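Local structure of SAM dependent methyltransferase (Agrobacterium tumefaciens, 2IGT) at residues P135-H140 / V270-S275; N159-T164 / T231-F236; T179-S184 / E210-F215. The protein probably catalyses the transfer of a methyl group from S-adenosylmethionine, which is bound in its Rossmann-like domain, to an acceptor substrate. All blocks are in the same frame, centred on the assembly; numbering follows the deposited sequence.

Interaction 1 of 3, residues P135-H140 / V270-S275. With SAM (S-adenosylmethionine), chain D.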
loop_
_atom_site.group_PDB
_atom_site.type_symbol
_atom_site.label_atom_id
_atom_site.label_comp_id
_atom_site.label_asym_id
_atom_site.label_seq_id
_atom_site.Cartn_x
_atom_site.Cartn_y
_atom_site.Cartn_z
ATOM N N PRO A 135 -15.157 -8.187 23.730
ATOM C CA PRO A 135 -15.442 -8.876 24.993
ATOM C C PRO A 135 -16.797 -9.560 25.042
ATOM O O PRO A 135 -16.996 -10.486 25.831
ATOM C CB PRO A 135 -15.375 -7.763 26.051
ATOM C CG PRO A 135 -15.432 -6.491 25.309
ATOM C CD PRO A 135 -15.039 -6.721 23.885
ATOM N N GLU A 136 -17.724 -9.109 24.210
ATOM C CA GLU A 136 -19.044 -9.773 24.133
ATOM C C GLU A 136 -18.917 -11.250 23.732
ATOM O O GLU A 136 -19.769 -12.076 24.096
ATOM C CB GLU A 136 -19.972 -9.039 23.140
ATOM C CG GLU A 136 -19.544 -9.062 21.682
ATOM C CD GLU A 136 -18.583 -7.941 21.285
ATOM O OE1 GLU A 136 -17.937 -7.319 22.160
ATOM O OE2 GLU A 136 -18.465 -7.664 20.074
ATOM N N GLN A 137 -17.852 -11.574 22.989
ATOM C CA GLN A 137 -17.570 -12.949 22.551
ATOM C C GLN A 137 -17.375 -13.927 23.724
ATOM O O GLN A 137 -17.313 -15.144 23.522
ATOM C CB GLN A 137 -16.369 -12.976 21.586
ATOM C CG GLN A 137 -16.669 -12.325 20.200
ATOM C CD GLN A 137 -17.632 -13.161 19.367
ATOM O OE1 GLN A 137 -17.613 -14.400 19.431
ATOM N NE2 GLN A 137 -18.483 -12.502 18.593
ATOM N N ILE A 138 -17.305 -13.395 24.949
ATOM C CA ILE A 138 -17.223 -14.240 26.149
ATOM C C ILE A 138 -18.346 -15.279 26.237
ATOM O O ILE A 138 -18.139 -16.371 26.755
ATOM C CB ILE A 138 -17.180 -13.417 27.454
ATOM C CG1 ILE A 138 -16.686 -14.307 28.621
ATOM C CG2 ILE A 138 -18.562 -12.763 27.743
ATOM C CD1 ILE A 138 -16.393 -13.572 29.936
ATOM N N VAL A 139 -19.533 -14.947 25.720
ATOM C CA VAL A 139 -20.602 -15.941 25.688
ATOM C C VAL A 139 -20.176 -17.189 24.862
ATOM O O VAL A 139 -20.366 -18.321 25.317
ATOM C CB VAL A 139 -21.938 -15.343 25.192
ATOM C CG1 VAL A 139 -23.063 -16.360 25.309
ATOM C CG2 VAL A 139 -22.271 -14.074 25.992
ATOM N N HIS A 140 -19.589 -16.984 23.683
ATOM C CA HIS A 140 -19.110 -18.117 22.864
ATOM C C HIS A 140 -17.881 -18.767 23.513
ATOM O O HIS A 140 -17.721 -19.981 23.440
ATOM C CB HIS A 140 -18.757 -17.708 21.415
ATOM C CG HIS A 140 -19.908 -17.129 20.636
ATOM N ND1 HIS A 140 -21.060 -17.844 20.354
ATOM C CD2 HIS A 140 -20.062 -15.914 20.052
ATOM C CE1 HIS A 140 -21.889 -17.076 19.662
ATOM N NE2 HIS A 140 -21.308 -15.903 19.459
ATOM N N VAL A 270 -19.157 -23.017 14.842
ATOM C CA VAL A 270 -19.670 -21.741 15.320
ATOM C C VAL A 270 -19.253 -20.641 14.363
ATOM O O VAL A 270 -18.062 -20.461 14.103
ATOM C CB VAL A 270 -19.111 -21.379 16.727
ATOM C CG1 VAL A 270 -19.601 -19.977 17.146
ATOM C CG2 VAL A 270 -19.483 -22.469 17.771
ATOM N N LEU A 271 -20.239 -19.952 13.805
ATOM C CA LEU A 271 -20.001 -18.821 12.919
ATOM C C LEU A 271 -20.392 -17.532 13.629
ATOM O O LEU A 271 -21.520 -17.411 14.140
ATOM C CB LEU A 271 -20.878 -18.993 11.664
ATOM C CG LEU A 271 -21.094 -17.777 10.761
ATOM C CD1 LEU A 271 -19.760 -17.398 10.036
ATOM C CD2 LEU A 271 -22.178 -18.117 9.729
ATOM N N THR A 272 -19.489 -16.546 13.605
ATOM C CA THR A 272 -19.782 -15.190 14.089
ATOM C C THR A 272 -19.577 -14.207 12.941
ATOM O O THR A 272 -18.649 -14.369 12.142
ATOM C CB THR A 272 -18.918 -14.812 15.333
ATOM O OG1 THR A 272 -17.521 -15.011 15.032
ATOM C CG2 THR A 272 -19.270 -15.738 16.521
ATOM N N ALA A 273 -20.436 -13.182 12.868
ATOM C CA ALA A 273 -20.375 -12.216 11.773
ATOM C C ALA A 273 -20.676 -10.792 12.236
ATOM O O ALA A 273 -21.743 -10.533 12.822
ATOM C CB ALA A 273 -21.302 -12.630 10.630
ATOM N N TYR A 274 -19.758 -9.873 11.956
ATOM C CA TYR A 274 -19.967 -8.476 12.289
ATOM C C TYR A 274 -20.714 -7.732 11.178
ATOM O O TYR A 274 -21.050 -6.564 11.322
ATOM C CB TYR A 274 -18.648 -7.828 12.753
ATOM C CG TYR A 274 -18.345 -8.289 14.163
ATOM C CD1 TYR A 274 -18.605 -7.465 15.256
ATOM C CD2 TYR A 274 -17.872 -9.599 14.410
ATOM C CE1 TYR A 274 -18.369 -7.902 16.565
ATOM C CE2 TYR A 274 -17.635 -10.049 15.709
ATOM C CZ TYR A 274 -17.884 -9.193 16.781
ATOM O OH TYR A 274 -17.655 -9.622 18.065
ATOM N N SER A 275 -21.044 -8.451 10.103
ATOM C CA SER A 275 -21.818 -7.872 8.994
ATOM C C SER A 275 -23.302 -7.732 9.371
ATOM O O SER A 275 -24.155 -8.435 8.803
ATOM C CB SER A 275 -21.684 -8.760 7.746
ATOM O OG SER A 275 -20.354 -8.798 7.274
HETATM N N SAM D . -14.522 -10.433 12.490
HETATM C CA SAM D . -14.378 -9.090 13.118
HETATM C C SAM D . -14.908 -8.020 12.145
HETATM O O SAM D . -15.276 -8.289 10.987
HETATM O OXT SAM D . -14.999 -6.845 12.523
HETATM C CB SAM D . -12.913 -8.829 13.538
HETATM C CG SAM D . -11.928 -8.390 12.430
HETATM S SD SAM D . -11.627 -9.683 11.164
HETATM C CE SAM D . -13.129 -10.630 11.038
HETATM C "C5'" SAM D . -10.753 -10.904 12.178
HETATM C "C4'" SAM D . -9.416 -11.312 11.584
HETATM O "O4'" SAM D . -9.599 -11.774 10.256
HETATM C "C3'" SAM D . -8.382 -10.188 11.449
HETATM O "O3'" SAM D . -7.366 -10.372 12.420
HETATM C "C2'" SAM D . -7.828 -10.278 10.018
HETATM O "O2'" SAM D . -6.416 -10.243 9.941
HETATM C "C1'" SAM D . -8.351 -11.665 9.606
HETATM N N9 SAM D . -8.543 -11.893 8.176
HETATM C C8 SAM D . -9.066 -11.041 7.221
HETATM N N7 SAM D . -9.092 -11.685 6.039
HETATM C C5 SAM D . -8.588 -12.939 6.207
HETATM C C6 SAM D . -8.350 -14.000 5.324
HETATM N N6 SAM D . -8.663 -13.906 4.041
HETATM N N1 SAM D . -7.833 -15.193 5.821
HETATM C C2 SAM D . -7.500 -15.288 7.149
HETATM N N3 SAM D . -7.697 -14.232 8.029
HETATM C C4 SAM D . -8.227 -13.068 7.551
#

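Interaction 2 of 3, residues N159-T164 / T231-F236. With SAM (S-adenosylmethionine), chain D; FMT (formic acid), chain I.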
loop_
_atom_site.group_PDB
_atom_site.type_symbol
_atom_site.label_atom_id
_atom_site.label_comp_id
_atom_site.label_asym_id
_atom_site.label_seq_id
_atom_site.Cartn_x
_atom_site.Cartn_y
_atom_site.Cartn_z
ATOM N N ASN A 159 -9.712 -22.302 14.932
ATOM C CA ASN A 159 -10.196 -20.939 15.110
ATOM C C ASN A 159 -9.784 -20.114 13.890
ATOM O O ASN A 159 -8.605 -19.741 13.755
ATOM C CB ASN A 159 -9.609 -20.351 16.416
ATOM C CG ASN A 159 -10.179 -18.973 16.752
ATOM O OD1 ASN A 159 -11.206 -18.558 16.195
ATOM N ND2 ASN A 159 -9.508 -18.254 17.658
ATOM N N LEU A 160 -10.737 -19.886 12.982
ATOM C CA LEU A 160 -10.487 -19.153 11.718
ATOM C C LEU A 160 -10.738 -17.662 11.862
ATOM O O LEU A 160 -11.733 -17.275 12.477
ATOM C CB LEU A 160 -11.384 -19.704 10.578
ATOM C CG LEU A 160 -11.285 -21.204 10.304
ATOM C CD1 LEU A 160 -12.246 -21.574 9.168
ATOM C CD2 LEU A 160 -9.817 -21.560 9.937
ATOM N N PHE A 161 -9.853 -16.843 11.262
ATOM C CA PHE A 161 -9.892 -15.364 11.393
ATOM C C PHE A 161 -9.710 -15.028 12.872
ATOM O O PHE A 161 -10.469 -14.241 13.432
ATOM C CB PHE A 161 -11.218 -14.766 10.911
ATOM C CG PHE A 161 -11.584 -15.142 9.499
ATOM C CD1 PHE A 161 -11.111 -14.380 8.417
ATOM C CD2 PHE A 161 -12.417 -16.243 9.245
ATOM C CE1 PHE A 161 -11.485 -14.717 7.099
ATOM C CE2 PHE A 161 -12.789 -16.581 7.933
ATOM C CZ PHE A 161 -12.339 -15.815 6.865
ATOM N N GLY A 162 -8.700 -15.641 13.485
ATOM C CA GLY A 162 -8.596 -15.674 14.948
ATOM C C GLY A 162 -8.216 -14.367 15.642
ATOM O O GLY A 162 -8.377 -14.253 16.858
ATOM N N TYR A 163 -7.707 -13.395 14.881
ATOM C CA TYR A 163 -7.468 -12.044 15.424
ATOM C C TYR A 163 -6.486 -12.129 16.615
ATOM O O TYR A 163 -5.452 -12.797 16.497
ATOM C CB TYR A 163 -8.821 -11.400 15.791
ATOM C CG TYR A 163 -8.785 -9.958 16.238
ATOM C CD1 TYR A 163 -8.091 -8.996 15.507
ATOM C CD2 TYR A 163 -9.483 -9.549 17.387
ATOM C CE1 TYR A 163 -8.082 -7.651 15.904
ATOM C CE2 TYR A 163 -9.471 -8.207 17.797
ATOM C CZ TYR A 163 -8.784 -7.266 17.043
ATOM O OH TYR A 163 -8.746 -5.924 17.413
ATOM N N THR A 164 -6.804 -11.512 17.759
ATOM C CA THR A 164 -5.873 -11.510 18.876
ATOM C C THR A 164 -5.924 -12.809 19.687
ATOM O O THR A 164 -5.219 -12.934 20.675
ATOM C CB THR A 164 -6.097 -10.295 19.794
ATOM O OG1 THR A 164 -7.454 -10.301 20.267
ATOM C CG2 THR A 164 -5.776 -8.950 19.042
ATOM N N THR A 231 -15.397 -19.728 13.405
ATOM C CA THR A 231 -14.999 -18.873 12.284
ATOM C C THR A 231 -15.659 -17.518 12.404
ATOM O O THR A 231 -16.883 -17.419 12.621
ATOM C CB THR A 231 -15.229 -19.573 10.914
ATOM O OG1 THR A 231 -14.715 -18.754 9.847
ATOM C CG2 THR A 231 -16.728 -19.932 10.665
ATOM N N ASP A 232 -14.829 -16.478 12.303
ATOM C CA ASP A 232 -15.274 -15.096 12.529
ATOM C C ASP A 232 -14.940 -14.212 11.305
ATOM O O ASP A 232 -14.214 -13.226 11.431
ATOM C CB ASP A 232 -14.596 -14.536 13.796
ATOM C CG ASP A 232 -15.073 -13.129 14.140
ATOM O OD1 ASP A 232 -16.271 -12.839 13.939
ATOM O OD2 ASP A 232 -14.223 -12.303 14.566
ATOM N N PRO A 233 -15.486 -14.561 10.120
ATOM C CA PRO A 233 -15.094 -13.884 8.881
ATOM C C PRO A 233 -15.585 -12.434 8.846
ATOM O O PRO A 233 -16.753 -12.163 9.177
ATOM C CB PRO A 233 -15.849 -14.662 7.798
ATOM C CG PRO A 233 -17.134 -15.197 8.543
ATOM C CD PRO A 233 -16.508 -15.610 9.869
ATOM N N PRO A 234 -14.713 -11.522 8.382
ATOM C CA PRO A 234 -15.112 -10.136 8.160
ATOM C C PRO A 234 -15.925 -10.072 6.886
ATOM O O PRO A 234 -15.903 -10.996 6.083
ATOM C CB PRO A 234 -13.781 -9.399 7.950
ATOM C CG PRO A 234 -12.782 -10.444 7.493
ATOM C CD PRO A 234 -13.292 -11.790 8.030
ATOM N N LYS A 235 -16.612 -8.966 6.692
ATOM C CA LYS A 235 -17.271 -8.705 5.433
ATOM C C LYS A 235 -16.278 -8.726 4.258
ATOM O O LYS A 235 -16.551 -9.356 3.204
ATOM C CB LYS A 235 -18.029 -7.377 5.467
ATOM C CG LYS A 235 -18.740 -7.161 4.146
ATOM C CD LYS A 235 -19.790 -6.062 4.216
ATOM C CE LYS A 235 -20.614 -6.071 2.939
ATOM N NZ LYS A 235 -21.828 -5.205 3.106
ATOM N N PHE A 236 -15.130 -8.072 4.450
ATOM C CA PHE A 236 -14.085 -7.977 3.437
ATOM C C PHE A 236 -12.732 -8.275 4.075
ATOM O O PHE A 236 -12.434 -7.767 5.163
ATOM C CB PHE A 236 -14.038 -6.559 2.838
ATOM C CG PHE A 236 -15.331 -6.095 2.225
ATOM C CD1 PHE A 236 -15.804 -6.666 1.041
ATOM C CD2 PHE A 236 -16.052 -5.043 2.795
ATOM C CE1 PHE A 236 -16.998 -6.208 0.450
ATOM C CE2 PHE A 236 -17.234 -4.582 2.211
ATOM C CZ PHE A 236 -17.706 -5.175 1.037
HETATM N N SAM D . -14.522 -10.433 12.490
HETATM C CA SAM D . -14.378 -9.090 13.118
HETATM C C SAM D . -14.908 -8.020 12.145
HETATM O O SAM D . -15.276 -8.289 10.987
HETATM O OXT SAM D . -14.999 -6.845 12.523
HETATM C CB SAM D . -12.913 -8.829 13.538
HETATM C CG SAM D . -11.928 -8.390 12.430
HETATM S SD SAM D . -11.627 -9.683 11.164
HETATM C CE SAM D . -13.129 -10.630 11.038
HETATM C "C5'" SAM D . -10.753 -10.904 12.178
HETATM C "C4'" SAM D . -9.416 -11.312 11.584
HETATM O "O4'" SAM D . -9.599 -11.774 10.256
HETATM C "C3'" SAM D . -8.382 -10.188 11.449
HETATM O "O3'" SAM D . -7.366 -10.372 12.420
HETATM C "C2'" SAM D . -7.828 -10.278 10.018
HETATM O "O2'" SAM D . -6.416 -10.243 9.941
HETATM C "C1'" SAM D . -8.351 -11.665 9.606
HETATM N N9 SAM D . -8.543 -11.893 8.176
HETATM C C8 SAM D . -9.066 -11.041 7.221
HETATM N N7 SAM D . -9.092 -11.685 6.039
HETATM C C5 SAM D . -8.588 -12.939 6.207
HETATM C C6 SAM D . -8.350 -14.000 5.324
HETATM N N6 SAM D . -8.663 -13.906 4.041
HETATM N N1 SAM D . -7.833 -15.193 5.821
HETATM C C2 SAM D . -7.500 -15.288 7.149
HETATM N N3 SAM D . -7.697 -14.232 8.029
HETATM C C4 SAM D . -8.227 -13.068 7.551
HETATM C C FMT I . -12.054 -4.912 19.176
HETATM O O1 FMT I . -10.853 -5.182 19.121
HETATM O O2 FMT I . -12.532 -3.865 19.615
HETATM O O HOH W 1 -11.930 -13.377 15.603
#

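Interaction 3 of 3, residues T179-S184 / E210-F215. With SAM (S-adenosylmethionine), chain D; ACY (acetic acid), chain F.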
loop_
_atom_site.group_PDB
_atom_site.type_symbol
_atom_site.label_atom_id
_atom_site.label_comp_id
_atom_site.label_asym_id
_atom_site.label_seq_id
_atom_site.Cartn_x
_atom_site.Cartn_y
_atom_site.Cartn_z
ATOM N N THR A 179 -5.588 -24.932 16.595
ATOM C CA THR A 179 -5.008 -24.375 15.378
ATOM C C THR A 179 -5.656 -22.999 15.147
ATOM O O THR A 179 -6.898 -22.875 15.028
ATOM C CB THR A 179 -5.212 -25.328 14.183
ATOM O OG1 THR A 179 -4.551 -26.569 14.470
ATOM C CG2 THR A 179 -4.647 -24.708 12.863
ATOM N N HIS A 180 -4.817 -21.967 15.142
ATOM C CA HIS A 180 -5.280 -20.568 15.017
ATOM C C HIS A 180 -4.858 -20.026 13.639
ATOM O O HIS A 180 -3.672 -20.054 13.270
ATOM C CB HIS A 180 -4.687 -19.754 16.183
ATOM C CG HIS A 180 -4.955 -18.273 16.133
ATOM N ND1 HIS A 180 -4.429 -17.435 15.166
ATOM C CD2 HIS A 180 -5.624 -17.474 16.993
ATOM C CE1 HIS A 180 -4.791 -16.187 15.421
ATOM N NE2 HIS A 180 -5.512 -16.185 16.529
ATOM N N VAL A 181 -5.839 -19.574 12.859
ATOM C CA VAL A 181 -5.577 -19.152 11.488
ATOM C C VAL A 181 -5.925 -17.692 11.299
ATOM O O VAL A 181 -7.073 -17.292 11.533
ATOM C CB VAL A 181 -6.385 -20.000 10.457
ATOM C CG1 VAL A 181 -5.968 -19.645 9.019
ATOM C CG2 VAL A 181 -6.183 -21.512 10.716
ATOM N N ASP A 182 -4.940 -16.907 10.861
ATOM C CA ASP A 182 -5.148 -15.493 10.543
ATOM C C ASP A 182 -4.172 -15.098 9.430
ATOM O O ASP A 182 -3.012 -15.459 9.495
ATOM C CB ASP A 182 -4.925 -14.601 11.788
ATOM C CG ASP A 182 -5.572 -13.237 11.639
ATOM O OD1 ASP A 182 -5.125 -12.462 10.775
ATOM O OD2 ASP A 182 -6.568 -12.951 12.342
ATOM N N ALA A 183 -4.649 -14.363 8.420
ATOM C CA ALA A 183 -3.816 -13.939 7.293
ATOM C C ALA A 183 -2.806 -12.859 7.660
ATOM O O ALA A 183 -1.861 -12.620 6.905
ATOM C CB ALA A 183 -4.688 -13.427 6.162
ATOM N N SER A 184 -3.030 -12.185 8.791
ATOM C CA SER A 184 -2.197 -11.042 9.181
ATOM C C SER A 184 -1.045 -11.474 10.101
ATOM O O SER A 184 -1.266 -11.918 11.222
ATOM C CB SER A 184 -3.041 -9.938 9.836
ATOM O OG SER A 184 -2.194 -8.985 10.473
ATOM N N GLU A 210 -2.065 -17.639 7.081
ATOM C CA GLU A 210 -2.513 -18.058 5.768
ATOM C C GLU A 210 -3.917 -17.526 5.567
ATOM O O GLU A 210 -4.619 -17.197 6.538
ATOM C CB GLU A 210 -2.472 -19.595 5.620
ATOM C CG GLU A 210 -2.751 -20.102 4.162
ATOM C CD GLU A 210 -2.397 -21.583 3.895
ATOM O OE1 GLU A 210 -2.481 -22.411 4.811
ATOM O OE2 GLU A 210 -2.044 -21.923 2.739
ATOM N N ASP A 211 -4.310 -17.399 4.307
ATOM C CA ASP A 211 -5.723 -17.206 3.959
ATOM C C ASP A 211 -6.557 -18.351 4.606
ATOM O O ASP A 211 -6.161 -19.518 4.551
ATOM C CB ASP A 211 -5.898 -17.195 2.438
ATOM C CG ASP A 211 -7.360 -17.020 2.037
ATOM O OD1 ASP A 211 -7.846 -15.868 2.102
ATOM O OD2 ASP A 211 -8.035 -18.041 1.723
ATOM N N ALA A 212 -7.674 -18.010 5.249
ATOM C CA ALA A 212 -8.449 -18.981 6.012
ATOM C C ALA A 212 -9.053 -20.060 5.119
ATOM O O ALA A 212 -9.003 -21.241 5.470
ATOM C CB ALA A 212 -9.534 -18.302 6.836
HETATM N N MSE A 213 -9.628 -19.664 3.992
HETATM C CA MSE A 213 -10.239 -20.649 3.093
HETATM C C MSE A 213 -9.209 -21.562 2.396
HETATM O O MSE A 213 -9.458 -22.767 2.251
HETATM C CB MSE A 213 -11.198 -19.998 2.067
HETATM C CG MSE A 213 -12.164 -21.066 1.434
HETATM SE SE MSE A 213 -13.826 -20.338 0.859
HETATM C CE MSE A 213 -13.133 -19.086 -0.461
ATOM N N LYS A 214 -8.056 -20.999 1.990
ATOM C CA LYS A 214 -6.976 -21.794 1.422
ATOM C C LYS A 214 -6.508 -22.837 2.452
ATOM O O LYS A 214 -6.334 -24.017 2.122
ATOM C CB LYS A 214 -5.808 -20.909 1.017
ATOM C CG LYS A 214 -4.604 -21.679 0.421
ATOM C CD LYS A 214 -3.596 -20.707 -0.257
ATOM C CE LYS A 214 -4.046 -20.299 -1.672
ATOM N NZ LYS A 214 -3.316 -19.082 -2.215
ATOM N N PHE A 215 -6.343 -22.400 3.699
ATOM C CA PHE A 215 -5.907 -23.319 4.738
ATOM C C PHE A 215 -6.909 -24.472 4.891
ATOM O O PHE A 215 -6.514 -25.648 4.933
ATOM C CB PHE A 215 -5.717 -22.642 6.098
ATOM C CG PHE A 215 -5.308 -23.619 7.176
ATOM C CD1 PHE A 215 -4.035 -24.206 7.148
ATOM C CD2 PHE A 215 -6.209 -24.014 8.167
ATOM C CE1 PHE A 215 -3.646 -25.121 8.130
ATOM C CE2 PHE A 215 -5.826 -24.941 9.148
ATOM C CZ PHE A 215 -4.545 -25.494 9.128
HETATM N N SAM D . -14.522 -10.433 12.490
HETATM C CA SAM D . -14.378 -9.090 13.118
HETATM C C SAM D . -14.908 -8.020 12.145
HETATM O O SAM D . -15.276 -8.289 10.987
HETATM O OXT SAM D . -14.999 -6.845 12.523
HETATM C CB SAM D . -12.913 -8.829 13.538
HETATM C CG SAM D . -11.928 -8.390 12.430
HETATM S SD SAM D . -11.627 -9.683 11.164
HETATM C CE SAM D . -13.129 -10.630 11.038
HETATM C "C5'" SAM D . -10.753 -10.904 12.178
HETATM C "C4'" SAM D . -9.416 -11.312 11.584
HETATM O "O4'" SAM D . -9.599 -11.774 10.256
HETATM C "C3'" SAM D . -8.382 -10.188 11.449
HETATM O "O3'" SAM D . -7.366 -10.372 12.420
HETATM C "C2'" SAM D . -7.828 -10.278 10.018
HETATM O "O2'" SAM D . -6.416 -10.243 9.941
HETATM C "C1'" SAM D . -8.351 -11.665 9.606
HETATM N N9 SAM D . -8.543 -11.893 8.176
HETATM C C8 SAM D . -9.066 -11.041 7.221
HETATM N N7 SAM D . -9.092 -11.685 6.039
HETATM C C5 SAM D . -8.588 -12.939 6.207
HETATM C C6 SAM D . -8.350 -14.000 5.324
HETATM N N6 SAM D . -8.663 -13.906 4.041
HETATM N N1 SAM D . -7.833 -15.193 5.821
HETATM C C2 SAM D . -7.500 -15.288 7.149
HETATM N N3 SAM D . -7.697 -14.232 8.029
HETATM C C4 SAM D . -8.227 -13.068 7.551
HETATM C C ACY F . -0.085 -7.956 8.221
HETATM O O ACY F . 0.887 -8.208 8.956
HETATM O OXT ACY F . -1.151 -7.444 8.619
HETATM C CH3 ACY F . 0.006 -8.298 6.760
#

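Interaction 1 of 3, residues P135-H140 / V270-S275
E136 and Q137, in the 3-10 turn leading into helix 138-150, join Y274 in a polar side-chain contact just beyond the C-terminal end of strand 268-273, and H140 packs on the strand itself through V270 and T272. The phenol hydroxyl links the two segments by playing both roles: Y274 OH donates to E136 OE2 at 2.9 Å and accepts from Q137 NE2 at 3.0 Å, with an N-H...O angle of 154°. The carboxylate oxygen lies at the edge of the tyrosine ring, and the hydroxyl meets it from above the carboxylate plane, 45° out of it. E136 can reach because its chain bends at chi2 (-87°), and its OE2 has a second, weak partner in T321. Y274 was modelled in two conformations; the bonds given are those of one of the two, and so are less certain. Strand 268-273 is one of the parallel strands in the central sheet of a class I, Rossmann-like methyltransferase. Its alternation turns V270 and T272 toward helix 138-150 and L271 and A273 away. V270 CG1 sits over one face of the H140 imidazole, 4.1 Å from ND1, while T272 CG2 comes within 3.6 Å of H140 NE2. Threonine suits this place by being two-sided: its methyl packs against H140 and against Q137 OE1, also at 3.6 Å from CG2, while its OG1 is hydrogen-bonded to D232. On the cofactor side, Y274 CD2 approaches CA of the SAM methionine moiety at 3.8 Å, and F134 meets the same tyrosine ring.

Interaction 2 of 3, residues N159-T164 / T231-F236
L160 pairs with T231 in a parallel beta bridge, their CA atoms 4.6 Å apart, where two neighbouring strands end beside the bound SAM. D232 N donates to L160 O (3.2 Å, 155°), one of the bonds that make the bridge; L160 bonds to L230 on the other side of T231. A water adds a second polar link, donating to F161 O at 2.8 Å and to D232 OD2 at 2.7 Å. That same OD2 receives a weak bond from the SAM amino nitrogen N, also at 2.8 Å, while the other carboxylate oxygen is held by T272; an acidic group would suit the amino end of the cofactor, which is probably protonated. The apolar part centres on F161. Its CG lies beside the backbone N, anti to the carbonyl carbon (chi1 -55°), which puts the flat ring within reach of both P233 and the SAM adenine, a place suited to an aromatic. P233 CA sits over one face, a CH-pi contact 3.6 Å from the centroid and 12° off the normal. P234 CD comes in obliquely to F161 CD1 at 3.4 Å, as does the adenine. At the ring edge, in its plane, T231 OG1 lies 3.5 Å from F161 CD2, buried without a polar partner in the model. D232-P233-P234 probably corresponds to motif IV of class I methyltransferases, and 159-164 to their glycine-containing first motif. Strand 177-181 flanks 156-160 on the side away from 228-231. Helix 212-222 meets L160 through I216 and F161 through A212, and M254 of helix 247-260 packs on F161 and T231.

Interaction 3 of 3, residues T179-S184 / E210-F215
D182 OD1 is gripped twice: the SAM ribose hydroxyl O2' donates to it at 2.7 Å, and S184 N donates at 2.9 Å to its anti lone pair, closing an Asx turn. The other oxygen, D182 OD2, accepts from SAM O3' at 2.7 Å and from the backbone N of Y163, so the carboxylate is fixed to clasp both ribose hydroxyls. An acidic residue at the C-terminal side of strand 177-181, the second strand of the Rossmann-like core, binding the ribose diol, is a hallmark of such methyltransferases. Segment 210-215 reads the adenine: SAM N6 donates to D211 OD1 at 2.9 Å, and A212 N donates to SAM N1, also at 2.9 Å. D211 OD2 accepts from K214 N at 3.0 Å as the N-cap of helix 212-222; R100 of the second subunit forms a salt bridge with OD1. Across the contact, E210 N makes a weak bond to D182 O. Between strand 177-181 and helix 212-222 the side chains meet obliquely in apolar packing. With V181 CG1 anti to the backbone N (chi1 -173°), CG1 faces A212 while CG2 lies 3.6 Å from F215 CD2, and T179 CG2 meets F215 CZ at 3.8 Å.

Overall arrangement
The three contacts line up along the C-terminal ends of the parallel strands of the central sheet, where 268-273, 228-231, 156-160 and 177-181 lie in sequence and hold SAM along its length. Interaction 1 adjoins the methionine end, interaction 2 reaches from the amino group to the adenine, and interaction 3 takes the ribose and adenine. Interaction 2 touches both others: its centre is about 10 Å from that of interaction 1, where V270 O lies 2.9 Å from T231 N, and about 9 Å from that of interaction 3, where N159 N lies 2.9 Å from T179 O. Interactions 1 and 3 remain about 11 Å apart at their nearest atoms, joined through the sheet and the cofactor.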